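Long-range contacts in 4-hydroxybutyrate CoA-transferase (Porphyromonas gingivalis, PDB 3EH7), which probably transfers coenzyme A between acyl-CoA thioesters and short-chain carboxylates such as acetate or 4-hydroxybutyrate: residues A32-A37 and A123-S128; E158-M163 and A183-Y188; K235-H240 and S254-G259; P266-A271 and N287-L292. All coordinates share one frame; numbering follows the deposited sequence.

Contact 1 (A32-A37 and A123-S128); sequences ALSHAA and AIVQLS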
# COMPACT_ATOMS: atom_id res chain seq x y z
N ALA A 32 -10.24 -12.16 -22.21
CA ALA A 32 -10.64 -11.00 -21.41
C ALA A 32 -11.89 -10.40 -22.05
O ALA A 32 -12.00 -10.37 -23.28
CB ALA A 32 -9.53 -9.99 -21.35
N LEU A 33 -12.83 -9.95 -21.23
CA LEU A 33 -14.08 -9.36 -21.72
C LEU A 33 -14.15 -7.97 -21.21
O LEU A 33 -13.66 -7.72 -20.13
CB LEU A 33 -15.30 -10.09 -21.17
CG LEU A 33 -15.49 -11.58 -21.50
CD1 LEU A 33 -16.78 -12.05 -20.86
CD2 LEU A 33 -15.52 -11.79 -22.98
N SER A 34 -14.78 -7.08 -21.97
CA SER A 34 -15.10 -5.75 -21.43
C SER A 34 -15.77 -5.87 -20.07
O SER A 34 -16.62 -6.73 -19.84
CB SER A 34 -16.03 -4.95 -22.36
OG SER A 34 -15.41 -4.52 -23.54
N HIS A 35 -15.37 -4.98 -19.17
CA HIS A 35 -15.78 -5.00 -17.78
C HIS A 35 -17.22 -4.56 -17.56
O HIS A 35 -17.73 -3.70 -18.27
CB HIS A 35 -14.85 -4.09 -16.96
CG HIS A 35 -15.11 -4.11 -15.49
ND1 HIS A 35 -15.27 -5.28 -14.78
CD2 HIS A 35 -15.17 -3.11 -14.57
CE1 HIS A 35 -15.46 -5.00 -13.50
NE2 HIS A 35 -15.42 -3.69 -13.35
N ALA A 36 -17.86 -5.16 -16.55
CA ALA A 36 -19.13 -4.68 -15.98
C ALA A 36 -20.23 -4.44 -17.02
O ALA A 36 -20.67 -5.39 -17.68
CB ALA A 36 -18.89 -3.43 -15.05
N ALA A 37 -20.69 -3.20 -17.15
CA ALA A 37 -21.90 -2.92 -17.95
C ALA A 37 -21.64 -3.10 -19.44
O ALA A 37 -22.60 -3.26 -20.22
CB ALA A 37 -22.45 -1.51 -17.68
N ALA A 123 -9.15 -10.77 -26.56
CA ALA A 123 -9.90 -9.68 -25.95
C ALA A 123 -11.20 -9.56 -26.72
O ALA A 123 -11.18 -9.38 -27.95
CB ALA A 123 -9.13 -8.35 -26.03
N ILE A 124 -12.32 -9.71 -26.03
CA ILE A 124 -13.62 -9.44 -26.65
C ILE A 124 -14.10 -8.15 -26.00
O ILE A 124 -14.50 -8.15 -24.83
CB ILE A 124 -14.63 -10.58 -26.47
CG1 ILE A 124 -14.02 -11.93 -26.81
CG2 ILE A 124 -15.80 -10.38 -27.42
CD1 ILE A 124 -15.01 -13.09 -26.70
N VAL A 125 -14.04 -7.06 -26.77
CA VAL A 125 -14.45 -5.78 -26.25
C VAL A 125 -15.68 -5.22 -26.97
O VAL A 125 -15.76 -5.27 -28.19
CB VAL A 125 -13.27 -4.77 -26.23
CG1 VAL A 125 -12.23 -5.24 -25.20
CG2 VAL A 125 -12.66 -4.55 -27.62
N GLN A 126 -16.61 -4.68 -26.19
CA GLN A 126 -17.73 -3.94 -26.73
C GLN A 126 -17.34 -2.48 -27.03
O GLN A 126 -16.69 -1.82 -26.23
CB GLN A 126 -18.94 -4.03 -25.82
CG GLN A 126 -20.16 -3.47 -26.50
CD GLN A 126 -21.37 -3.36 -25.63
OE1 GLN A 126 -22.36 -2.77 -26.05
NE2 GLN A 126 -21.33 -3.94 -24.42
N LEU A 127 -17.74 -2.00 -28.21
CA LEU A 127 -17.35 -0.69 -28.70
C LEU A 127 -18.52 0.09 -29.29
O LEU A 127 -19.53 -0.49 -29.71
CB LEU A 127 -16.27 -0.83 -29.78
CG LEU A 127 -14.98 -1.62 -29.48
CD1 LEU A 127 -14.27 -1.96 -30.80
CD2 LEU A 127 -14.04 -0.87 -28.52
N SER A 128 -18.36 1.40 -29.34
CA SER A 128 -19.29 2.25 -30.04
C SER A 128 -18.99 2.17 -31.52
O SER A 128 -17.95 1.68 -31.93
CB SER A 128 -19.14 3.71 -29.61
OG SER A 128 -17.94 4.26 -30.14
O HOH W 1 -15.01 -2.02 -23.74
O HOH W 2 -23.43 -4.86 -22.20
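S34 meets V125 and Q126 just past the point where strand 30-33 ends beside strand 122-127. From S34, CB lies 3.9 Å from the backbone N of Q126. One bond further, S34 OG accepts a hydrogen bond from Q126 N at 2.9 Å, in the place of a strand carbonyl. S34 OG also touches V125, 3.1 Å from its CA. OG stands anti to the carbonyl carbon of S34 (chi1 -71°), which turns it toward the neighbouring strand. A water lies between S34 OG and Q126 O.

A32 and L33 pair with A123 and I124 as parallel strands. I124 N donates to A32 O at 2.8 Å, and the last bond runs from S34 N to I124 O at 3.1 Å. L33 and I124 lie side by side, with L33 CD2 3.8 Å from I124 CB. Helix 41-49 packs on this face through C43 and V44. A second water links A37 O to Q126 NE2, while Q126 OE1 accepts from N160 ND2.

The contact belongs to the parallel sheet of the N-terminal family domain, with 122-127 between 30-33 and 154-160. All its touching residues are buried. The serine hydroxyl thus continues the polar pairing inside the protein where 34-37 leaves the sheet.

Contact 2 (E158-M163 and A183-Y188); sequences EINRQM and ADYPIY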
# COMPACT_ATOMS: atom_id res chain seq x y z
N GLU A 158 -17.01 -5.98 -30.51
CA GLU A 158 -18.46 -6.08 -30.64
C GLU A 158 -19.02 -4.67 -30.74
O GLU A 158 -19.12 -3.97 -29.73
CB GLU A 158 -19.06 -6.80 -29.43
CG GLU A 158 -20.56 -7.05 -29.53
CD GLU A 158 -21.07 -8.08 -28.54
OE1 GLU A 158 -20.56 -9.22 -28.54
OE2 GLU A 158 -21.99 -7.76 -27.76
N ILE A 159 -19.35 -4.24 -31.96
CA ILE A 159 -19.80 -2.87 -32.18
C ILE A 159 -21.32 -2.76 -32.00
O ILE A 159 -22.11 -3.22 -32.82
CB ILE A 159 -19.36 -2.32 -33.56
CG1 ILE A 159 -17.84 -2.40 -33.69
CG2 ILE A 159 -19.82 -0.89 -33.73
CD1 ILE A 159 -17.28 -1.61 -34.90
N ASN A 160 -21.71 -2.15 -30.90
CA ASN A 160 -23.11 -2.03 -30.54
C ASN A 160 -23.62 -0.62 -30.84
O ASN A 160 -23.04 0.39 -30.40
CB ASN A 160 -23.26 -2.41 -29.06
CG ASN A 160 -24.70 -2.36 -28.55
OD1 ASN A 160 -25.67 -2.11 -29.29
ND2 ASN A 160 -24.83 -2.60 -27.25
N ARG A 161 -24.70 -0.55 -31.59
CA ARG A 161 -25.28 0.76 -31.94
C ARG A 161 -25.66 1.52 -30.67
O ARG A 161 -25.72 2.75 -30.69
CB ARG A 161 -26.53 0.64 -32.80
CG ARG A 161 -26.49 -0.31 -34.00
CD ARG A 161 -25.25 -0.23 -34.79
NE ARG A 161 -25.43 -0.76 -36.14
CZ ARG A 161 -25.62 -2.04 -36.46
NH1 ARG A 161 -25.78 -2.37 -37.73
NH2 ARG A 161 -25.65 -2.99 -35.52
N GLN A 162 -25.90 0.79 -29.59
CA GLN A 162 -26.34 1.41 -28.34
C GLN A 162 -25.22 1.64 -27.33
O GLN A 162 -25.48 2.19 -26.27
CB GLN A 162 -27.49 0.60 -27.74
CG GLN A 162 -28.69 0.55 -28.66
CD GLN A 162 -29.94 0.05 -27.99
OE1 GLN A 162 -30.23 0.44 -26.86
NE2 GLN A 162 -30.70 -0.82 -28.69
N MSE A 163 -23.99 1.24 -27.65
CA MSE A 163 -22.86 1.58 -26.79
C MSE A 163 -22.49 3.04 -27.03
O MSE A 163 -22.20 3.45 -28.17
CB MSE A 163 -21.65 0.72 -27.08
CG MSE A 163 -20.44 1.12 -26.24
SE MSE A 163 -20.67 0.67 -24.37
CE MSE A 163 -19.28 -0.66 -24.28
N ALA A 183 -23.87 -5.42 -33.41
CA ALA A 183 -24.95 -5.63 -32.44
C ALA A 183 -25.84 -4.39 -32.25
O ALA A 183 -25.49 -3.28 -32.65
CB ALA A 183 -24.37 -6.08 -31.13
N ASP A 184 -26.99 -4.60 -31.62
CA ASP A 184 -27.90 -3.49 -31.29
C ASP A 184 -28.76 -3.90 -30.09
O ASP A 184 -29.77 -4.56 -30.22
CB ASP A 184 -28.75 -3.13 -32.51
CG ASP A 184 -29.62 -1.88 -32.28
OD1 ASP A 184 -29.43 -1.17 -31.27
OD2 ASP A 184 -30.51 -1.62 -33.13
N TYR A 185 -28.33 -3.53 -28.90
CA TYR A 185 -29.04 -3.98 -27.71
C TYR A 185 -28.69 -3.05 -26.58
O TYR A 185 -27.61 -2.48 -26.58
CB TYR A 185 -28.70 -5.44 -27.35
CG TYR A 185 -27.24 -5.70 -27.03
CD1 TYR A 185 -26.67 -5.24 -25.84
CD2 TYR A 185 -26.42 -6.40 -27.91
CE1 TYR A 185 -25.33 -5.45 -25.54
CE2 TYR A 185 -25.07 -6.61 -27.63
CZ TYR A 185 -24.53 -6.13 -26.44
OH TYR A 185 -23.19 -6.34 -26.12
N PRO A 186 -29.62 -2.88 -25.64
CA PRO A 186 -29.32 -2.02 -24.52
C PRO A 186 -28.23 -2.64 -23.66
O PRO A 186 -28.26 -3.83 -23.36
CB PRO A 186 -30.66 -1.93 -23.77
CG PRO A 186 -31.41 -3.15 -24.19
CD PRO A 186 -31.03 -3.33 -25.63
N ILE A 187 -27.24 -1.85 -23.27
CA ILE A 187 -26.18 -2.40 -22.43
C ILE A 187 -26.75 -2.66 -21.03
O ILE A 187 -27.86 -2.22 -20.74
CB ILE A 187 -24.93 -1.50 -22.42
CG1 ILE A 187 -25.19 -0.18 -21.70
CG2 ILE A 187 -24.46 -1.21 -23.88
CD1 ILE A 187 -23.90 0.69 -21.60
N TYR A 188 -26.03 -3.39 -20.18
CA TYR A 188 -26.56 -3.70 -18.83
C TYR A 188 -26.77 -2.41 -18.06
O TYR A 188 -25.91 -1.53 -18.10
CB TYR A 188 -25.63 -4.64 -18.04
CG TYR A 188 -25.62 -6.06 -18.56
CD1 TYR A 188 -26.80 -6.78 -18.71
CD2 TYR A 188 -24.44 -6.68 -18.92
CE1 TYR A 188 -26.81 -8.09 -19.20
CE2 TYR A 188 -24.43 -8.00 -19.42
CZ TYR A 188 -25.61 -8.69 -19.55
OH TYR A 188 -25.61 -9.98 -20.04
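The Asx turn of N160 joins the end of strand 154-160 to the loop that follows the parallel strand 179-183. N160 and A183 form a parallel bridge at the ends of these strands, and A183 N donates to I159 O. Beyond it, N160 grips the backbone of Y185 with both ends of its amide. N160 OD1 accepts from Y185 N at 3.0 Å, and N160 ND2 donates to Y185 O at 2.9 Å. Q162 N also donates to N160 OD1, from the opposite face of the amide plane to Y185 N. CG of N160 is anti to the backbone N (chi1 -179°), which sets CG toward the loop. Its ND2 has a second acceptor, Q126 OE1 on strand 122-127.

R161 donates to A183 O twice, through its backbone N and through NH2 at 2.9 Å. The two donors lie on opposite faces of the carbonyl plane. Q162 NE2 reaches D184 OD1 at 2.9 Å from above the carboxylate plane. Selenomethionine M163 packs on I187 CD1 through SE.

The Y185 ring has N160 ND2 over one face, 3.3 Å above the plane. At the ring edge, Y185 OH donates to E158 OE2 in a very short 2.5 Å hydrogen bond, and S42 N also donates to this carboxylate oxygen.

Contact 3 (K235-H240 and S254-G259); sequences KDLGIH and SGVITG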
# COMPACT_ATOMS: atom_id res chain seq x y z
N LYS A 235 -20.85 22.81 -2.58
CA LYS A 235 -20.44 23.67 -3.70
C LYS A 235 -19.20 23.17 -4.42
O LYS A 235 -18.21 22.81 -3.77
CB LYS A 235 -20.13 25.06 -3.17
CG LYS A 235 -21.26 25.71 -2.37
CD LYS A 235 -22.56 25.88 -3.17
CE LYS A 235 -23.63 26.47 -2.26
NZ LYS A 235 -24.98 26.36 -2.85
N ASP A 236 -19.24 23.20 -5.75
CA ASP A 236 -18.11 22.84 -6.63
C ASP A 236 -17.32 21.59 -6.26
O ASP A 236 -16.10 21.60 -6.22
CB ASP A 236 -17.15 24.02 -6.79
CG ASP A 236 -17.80 25.20 -7.46
OD1 ASP A 236 -18.29 25.06 -8.61
OD2 ASP A 236 -17.83 26.26 -6.81
N LEU A 237 -18.04 20.50 -6.05
CA LEU A 237 -17.41 19.19 -5.92
C LEU A 237 -16.95 18.74 -7.28
O LEU A 237 -17.46 19.20 -8.30
CB LEU A 237 -18.40 18.19 -5.30
CG LEU A 237 -19.02 18.62 -3.95
CD1 LEU A 237 -19.92 17.52 -3.41
CD2 LEU A 237 -17.93 18.94 -2.94
N GLY A 238 -15.94 17.87 -7.29
CA GLY A 238 -15.41 17.28 -8.52
C GLY A 238 -15.38 15.78 -8.45
O GLY A 238 -15.56 15.19 -7.37
N ILE A 239 -15.17 15.14 -9.59
CA ILE A 239 -15.13 13.68 -9.67
C ILE A 239 -13.79 13.15 -10.25
O ILE A 239 -13.38 13.50 -11.36
CB ILE A 239 -16.29 13.15 -10.53
CG1 ILE A 239 -17.64 13.38 -9.83
CG2 ILE A 239 -16.09 11.66 -10.86
CD1 ILE A 239 -17.83 12.57 -8.56
N HIS A 240 -13.14 12.31 -9.46
CA HIS A 240 -12.04 11.47 -9.92
C HIS A 240 -12.20 10.15 -9.21
O HIS A 240 -11.87 9.98 -8.02
CB HIS A 240 -10.65 12.09 -9.71
CG HIS A 240 -9.54 11.24 -10.26
ND1 HIS A 240 -8.74 11.63 -11.32
CD2 HIS A 240 -9.13 9.99 -9.93
CE1 HIS A 240 -7.88 10.67 -11.59
NE2 HIS A 240 -8.09 9.67 -10.77
N SER A 254 -27.81 19.13 -11.13
CA SER A 254 -28.25 20.14 -10.18
C SER A 254 -27.21 21.20 -9.81
O SER A 254 -27.47 22.04 -8.95
CB SER A 254 -28.72 19.46 -8.90
OG SER A 254 -27.66 18.71 -8.36
N GLY A 255 -26.02 21.16 -10.42
CA GLY A 255 -25.03 22.21 -10.19
C GLY A 255 -24.09 22.04 -9.00
O GLY A 255 -23.28 22.91 -8.74
N VAL A 256 -24.18 20.94 -8.27
CA VAL A 256 -23.27 20.73 -7.14
C VAL A 256 -21.88 20.25 -7.62
O VAL A 256 -20.86 20.76 -7.17
CB VAL A 256 -23.89 19.79 -6.08
CG1 VAL A 256 -22.87 19.41 -4.99
CG2 VAL A 256 -25.13 20.45 -5.46
N ILE A 257 -21.86 19.28 -8.53
CA ILE A 257 -20.61 18.72 -9.03
C ILE A 257 -20.27 19.45 -10.30
O ILE A 257 -20.91 19.22 -11.31
CB ILE A 257 -20.72 17.22 -9.33
CG1 ILE A 257 -20.90 16.44 -8.01
CG2 ILE A 257 -19.42 16.72 -10.05
CD1 ILE A 257 -21.20 14.92 -8.19
N THR A 258 -19.32 20.38 -10.22
CA THR A 258 -18.89 21.21 -11.34
C THR A 258 -17.48 20.86 -11.85
O THR A 258 -17.10 21.23 -12.96
CB THR A 258 -18.87 22.70 -10.93
OG1 THR A 258 -17.91 22.88 -9.89
CG2 THR A 258 -20.26 23.18 -10.46
N GLY A 259 -16.70 20.21 -11.01
CA GLY A 259 -15.28 20.03 -11.27
C GLY A 259 -14.47 21.31 -11.25
O GLY A 259 -13.32 21.31 -11.68
O HOH W 3 -21.82 24.07 -6.97
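D236 and T258 make the side-chain hydrogen bond of this contact. T258 OG1 donates to D236 OD1 at 2.6 Å and meets the anti lone pair, away from OD2. OG1 sits between the backbone N and the carbonyl carbon of T258 (chi1 63°), which places it for this bond. The same hydroxyl is also bonded to K260 N.

The backbone bonds centre on L237. L237 N donates to V256 O at 3.0 Å. L237 O accepts from G259 N at 3.0 Å, with an N-H...O angle of 166°. T258 N adds a weak bond to the same oxygen. One water accepts from D236 N and donates to G255 O.

The apolar contacts are made by the buried L237, I239, V256 and I257. L237 CD1 rests 3.8 Å from V256 CG1, the two side chains side by side and pointing the same way. I257 CG1 meets L237 CB, and I257 CG2 lies 3.8 Å from I239 CG1. L251 of helix 246-253 packs on both V256 and I257. G238 and G259 pass closely, their CA atoms 3.9 Å apart.

G255 has positive phi and ends helix 246-253 in a Schellman motif. The chain then runs back past the start of strand 238-240, the return leg of a beta-alpha-beta crossover to the adjacent parallel strand 269-271.

Contact 4 (P266-A271 and N287-L292); sequences PGKMVA and NPDVEL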
# COMPACT_ATOMS: atom_id res chain seq x y z
N PRO A 266 -9.68 19.76 -14.57
CA PRO A 266 -10.72 20.66 -14.09
C PRO A 266 -11.92 20.67 -15.00
O PRO A 266 -11.78 20.55 -16.22
CB PRO A 266 -10.03 22.02 -14.04
CG PRO A 266 -8.89 21.91 -14.95
CD PRO A 266 -8.45 20.49 -14.92
N GLY A 267 -13.10 20.74 -14.39
CA GLY A 267 -14.36 20.71 -15.11
C GLY A 267 -14.78 19.38 -15.71
O GLY A 267 -15.79 19.32 -16.38
N LYS A 268 -14.01 18.32 -15.47
CA LYS A 268 -14.30 17.02 -16.06
C LYS A 268 -14.63 15.98 -15.00
O LYS A 268 -14.08 16.03 -13.92
CB LYS A 268 -13.10 16.50 -16.88
CG LYS A 268 -12.52 17.50 -17.91
CD LYS A 268 -13.47 17.78 -19.05
CE LYS A 268 -12.85 18.79 -20.03
NZ LYS A 268 -11.51 18.32 -20.50
N MSE A 269 -15.53 15.04 -15.34
CA MSE A 269 -15.77 13.86 -14.53
C MSE A 269 -14.86 12.77 -15.09
O MSE A 269 -15.05 12.34 -16.22
CB MSE A 269 -17.23 13.41 -14.61
CG MSE A 269 -18.26 14.44 -14.14
SE MSE A 269 -19.97 14.04 -14.97
CE MSE A 269 -19.84 15.36 -16.41
N VAL A 270 -13.89 12.35 -14.30
CA VAL A 270 -12.89 11.36 -14.73
C VAL A 270 -13.18 10.05 -14.01
O VAL A 270 -13.40 10.03 -12.79
CB VAL A 270 -11.50 11.88 -14.40
CG1 VAL A 270 -10.44 10.80 -14.62
CG2 VAL A 270 -11.20 13.13 -15.23
N ALA A 271 -13.19 8.96 -14.77
CA ALA A 271 -13.52 7.63 -14.30
C ALA A 271 -12.79 6.63 -15.19
O ALA A 271 -12.18 7.01 -16.16
CB ALA A 271 -15.07 7.39 -14.34
N ASN A 287 -20.40 13.37 -24.62
CA ASN A 287 -20.33 14.45 -23.64
C ASN A 287 -18.88 14.70 -23.27
O ASN A 287 -18.26 13.88 -22.56
CB ASN A 287 -21.16 14.09 -22.41
CG ASN A 287 -21.18 15.18 -21.37
OD1 ASN A 287 -20.38 16.10 -21.41
ND2 ASN A 287 -22.10 15.07 -20.40
N PRO A 288 -18.30 15.82 -23.75
CA PRO A 288 -16.87 16.00 -23.50
C PRO A 288 -16.50 16.30 -22.05
O PRO A 288 -15.33 16.34 -21.73
CB PRO A 288 -16.49 17.17 -24.41
CG PRO A 288 -17.74 17.89 -24.68
CD PRO A 288 -18.89 16.93 -24.51
N ASP A 289 -17.48 16.56 -21.19
CA ASP A 289 -17.18 16.76 -19.78
C ASP A 289 -16.97 15.44 -19.04
O ASP A 289 -16.64 15.46 -17.87
CB ASP A 289 -18.31 17.54 -19.10
CG ASP A 289 -18.45 18.95 -19.65
OD1 ASP A 289 -17.47 19.48 -20.18
OD2 ASP A 289 -19.56 19.52 -19.56
N VAL A 290 -17.21 14.31 -19.72
CA VAL A 290 -16.98 12.99 -19.16
C VAL A 290 -15.81 12.38 -19.89
O VAL A 290 -15.84 12.28 -21.13
CB VAL A 290 -18.20 12.04 -19.34
CG1 VAL A 290 -17.89 10.64 -18.78
CG2 VAL A 290 -19.45 12.63 -18.69
N GLU A 291 -14.76 12.00 -19.14
CA GLU A 291 -13.59 11.43 -19.74
C GLU A 291 -13.21 10.14 -19.03
O GLU A 291 -13.01 10.12 -17.80
CB GLU A 291 -12.42 12.45 -19.72
CG GLU A 291 -12.65 13.58 -20.68
CD GLU A 291 -11.53 14.62 -20.70
OE1 GLU A 291 -10.60 14.56 -19.85
OE2 GLU A 291 -11.62 15.55 -21.53
N LEU A 292 -13.16 9.04 -19.79
CA LEU A 292 -12.63 7.80 -19.28
C LEU A 292 -11.20 7.62 -19.72
O LEU A 292 -10.83 7.99 -20.85
CB LEU A 292 -13.44 6.58 -19.70
CG LEU A 292 -14.89 6.47 -19.21
CD1 LEU A 292 -15.39 5.01 -19.19
CD2 LEU A 292 -15.12 7.20 -17.87
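M269 and V290 pair at the start of two parallel strands, 269-271 and 290-292, which run about 4.9 Å apart at their axes. They belong to a mixed sheet in which 269-271 lies between 290-292 and 238-240. Three backbone hydrogen bonds join them. M269 N donates to D289 O at 2.8 Å. M269 O takes E291 N at 3.0 Å, a nearly straight bond with an N-H...O angle of 175°. A271 N then donates to E291 O at 3.2 Å.

On the face of M269, A271, V290 and L292 the contact is apolar. The selenomethionine M269 bends at its last torsion (chi3 -99°), which places CE 3.6 Å from V290 CG2. CE also lies near D289 CB. Further along, A271 CB meets L292 CD2 at 3.5 Å. F244 packs on M269, A271 and V290, while F283 of helix 278-284 adds to the packing on M269.

The face of V270 and E291 is different. K268, just before strand 269-271, crosses toward E291, and K268 NZ forms a salt bridge with E291 OE2 at 3.0 Å. The lysine nitrogen approaches from above the carboxylate plane. The other oxygen, E291 OE1, is bonded to Y293 OH.

Further out, N287 shapes the approach to strand 290-292. N287 OD1 accepts from D289 N at 2.9 Å in an Asx turn, within a type I turn from N287 to V290. N287 ND2 is tied back to F283 O.

The strand pair thus has an apolar buried face and a second face where buried V270 lies beside the partly exposed K268-E291 pair. There the lysine probably favours the ionised form of E291.

How the contacts relate
Contacts 1 and 2 share a parallel sheet; contacts 3 and 4 share a mixed one, in which their strands run parallel. Strands 122-127 and 154-160 are neighbours in the first, 238-240 and 269-271 in the second. In each pair the contact centres are 11 Å apart, and the residues touch directly. Contacts 2 and 3 are the most separated, with centres about 30 Å apart. Contacts 1 and 3 are buried, whereas 2 and 4 reach the surface. Water takes part in both buried contacts. Contact 2 is held largely by side-chain amides, a guanidinium, two carboxylates and a tyrosine hydroxyl, contact 4 by regular strand pairing with a salt bridge, and contact 3 by a single bridge just before a strand, a threonine-aspartate bond and apolar packing.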